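Local coordinates for protein CRISPR system Cmr subunit Cmr1-1 (PDB 4W8Z) that binds RNA and, with Cmr6, caps the type III-B Cmr ribonucleoprotein complex that provides CRISPR immunity against invading nucleic acids, at residues A[104-109]-A[315-320]. Residues are numbered along the deposited sequence; the frame is centred on the assembly and turned at random.
Sequences IWFSIN and HIVDWN
F106 and S107, at the start of helix 106-113, lie across from V317 and D318, with 8.0 Å from F106 CA to V317 CA and the same from S107 CA to D318 CA. The helix begins directly after W105, its N-cap residue, in the RAMP-superfamily part of the chain; 315-320 is a loop of the Cmr1-like C-terminal part, between strand 294-302 and helix 327-330. This small surface contact, burying 126 Å² over both sides, thus joins the two RAMP-related portions of Cmr1.

The apolar half consists of one ring carbon and a forked side chain: F106 CD1 lies 4.1 Å from V317 CG1 and almost as near CG2, and the side chains cross at about a right angle. The CB of F106 is directed toward the loop; with CG anti to the backbone N (chi1 174°), ring atom CD1 is placed beside the two methyls of V317, CG1 meeting the ring obliquely. H315 ND1 accepts the V317 backbone N-H almost in its ring plane, at an angle of 166°, which fixes the H315 ring against the backbone of V317.

The polar half is bridged rather than directly bonded. S107 OG comes within 3.1 Å of D318 OD1, but the angle is poor. R158 joins the two instead, its NH2 hydrogen-bonding to S107 OG and forming a salt bridge with D318 OD1, while R161 NH2 binds V317 O nearby. A water completes the second link: 3.1 Å from S107 OG, it donates to D318 OD2 at 3.0 Å.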
# COMPACT_ATOMS: atom_id res chain seq x y z
N ILE A 104 -2.55 14.98 5.53
CA ILE A 104 -2.56 13.57 5.15
C ILE A 104 -2.77 12.68 6.37
O ILE A 104 -3.39 11.62 6.26
CB ILE A 104 -1.26 13.14 4.41
CG1 ILE A 104 -0.02 13.40 5.26
CG2 ILE A 104 -1.14 13.86 3.07
CD1 ILE A 104 1.25 12.88 4.61
N TRP A 105 -2.28 13.11 7.53
CA TRP A 105 -2.43 12.32 8.76
C TRP A 105 -3.37 12.97 9.76
O TRP A 105 -3.27 12.73 10.96
CB TRP A 105 -1.07 12.09 9.42
CG TRP A 105 -0.13 11.27 8.60
CD1 TRP A 105 -0.38 10.69 7.39
CD2 TRP A 105 1.23 10.94 8.92
NE1 TRP A 105 0.73 10.03 6.94
CE2 TRP A 105 1.73 10.16 7.86
CE3 TRP A 105 2.06 11.22 10.01
CZ2 TRP A 105 3.04 9.66 7.86
CZ3 TRP A 105 3.36 10.73 10.00
CH2 TRP A 105 3.83 9.96 8.93
N PHE A 106 -4.27 13.81 9.25
CA PHE A 106 -5.27 14.49 10.07
C PHE A 106 -5.93 13.56 11.09
O PHE A 106 -6.01 13.88 12.27
CB PHE A 106 -6.34 15.11 9.17
CG PHE A 106 -7.50 15.71 9.92
CD1 PHE A 106 -8.62 14.96 10.22
CD2 PHE A 106 -7.48 17.05 10.29
CE1 PHE A 106 -9.68 15.51 10.91
CE2 PHE A 106 -8.54 17.61 10.98
CZ PHE A 106 -9.65 16.83 11.28
N SER A 107 -6.40 12.41 10.62
CA SER A 107 -7.12 11.45 11.46
C SER A 107 -6.29 10.97 12.65
O SER A 107 -6.82 10.71 13.72
CB SER A 107 -7.59 10.26 10.62
OG SER A 107 -8.74 10.57 9.86
N ILE A 108 -4.98 10.83 12.44
CA ILE A 108 -4.09 10.38 13.50
C ILE A 108 -3.96 11.49 14.54
O ILE A 108 -3.99 11.24 15.75
CB ILE A 108 -2.70 10.00 12.95
CG1 ILE A 108 -2.84 8.91 11.88
CG2 ILE A 108 -1.78 9.54 14.07
CD1 ILE A 108 -1.55 8.62 11.15
N ASN A 109 -3.84 12.71 14.05
CA ASN A 109 -3.74 13.89 14.90
C ASN A 109 -4.98 14.06 15.78
O ASN A 109 -4.88 14.49 16.93
CB ASN A 109 -3.54 15.13 14.03
CG ASN A 109 -3.12 16.35 14.83
OD1 ASN A 109 -2.76 16.24 16.00
ND2 ASN A 109 -3.16 17.51 14.19
N HIS A 315 -16.80 12.37 6.49
CA HIS A 315 -16.22 13.67 6.20
C HIS A 315 -15.31 13.59 4.98
O HIS A 315 -14.62 12.59 4.77
CB HIS A 315 -15.45 14.23 7.39
CG HIS A 315 -15.27 15.71 7.34
ND1 HIS A 315 -14.28 16.32 6.59
CD2 HIS A 315 -15.96 16.71 7.93
CE1 HIS A 315 -14.37 17.63 6.73
NE2 HIS A 315 -15.38 17.90 7.54
N ILE A 316 -15.32 14.65 4.18
CA ILE A 316 -14.59 14.68 2.91
C ILE A 316 -13.08 14.52 3.12
O ILE A 316 -12.35 14.12 2.21
CB ILE A 316 -14.87 15.99 2.13
CG1 ILE A 316 -14.31 15.90 0.71
CG2 ILE A 316 -14.33 17.19 2.88
CD1 ILE A 316 -15.09 16.71 -0.31
N VAL A 317 -12.61 14.80 4.33
CA VAL A 317 -11.21 14.61 4.67
C VAL A 317 -10.86 13.12 4.71
O VAL A 317 -9.70 12.74 4.58
CB VAL A 317 -10.85 15.28 6.02
CG1 VAL A 317 -11.41 14.48 7.19
CG2 VAL A 317 -9.34 15.44 6.15
N ASP A 318 -11.88 12.28 4.88
CA ASP A 318 -11.67 10.83 4.97
C ASP A 318 -11.89 10.14 3.63
O ASP A 318 -11.66 8.93 3.51
CB ASP A 318 -12.60 10.23 6.03
CG ASP A 318 -12.20 10.59 7.45
OD1 ASP A 318 -10.98 10.76 7.71
OD2 ASP A 318 -13.10 10.71 8.31
N TRP A 319 -12.34 10.89 2.63
CA TRP A 319 -12.56 10.33 1.31
C TRP A 319 -11.25 9.81 0.72
O TRP A 319 -10.20 10.42 0.88
CB TRP A 319 -13.19 11.38 0.38
CG TRP A 319 -14.63 11.67 0.68
CD1 TRP A 319 -15.33 11.32 1.81
CD2 TRP A 319 -15.56 12.37 -0.16
NE1 TRP A 319 -16.62 11.76 1.73
CE2 TRP A 319 -16.80 12.41 0.53
CE3 TRP A 319 -15.47 12.98 -1.41
CZ2 TRP A 319 -17.93 13.02 -0.01
CZ3 TRP A 319 -16.60 13.57 -1.95
CH2 TRP A 319 -17.81 13.59 -1.25
N ASN A 320 -11.32 8.66 0.06
CA ASN A 320 -10.15 8.09 -0.61
C ASN A 320 -9.47 9.06 -1.57
O ASN A 320 -10.14 9.87 -2.22
CB ASN A 320 -10.53 6.83 -1.39
CG ASN A 320 -10.87 5.67 -0.49
OD1 ASN A 320 -10.50 5.65 0.68
ND2 ASN A 320 -11.55 4.67 -1.04
O HOH W 1 -11.58 11.40 10.77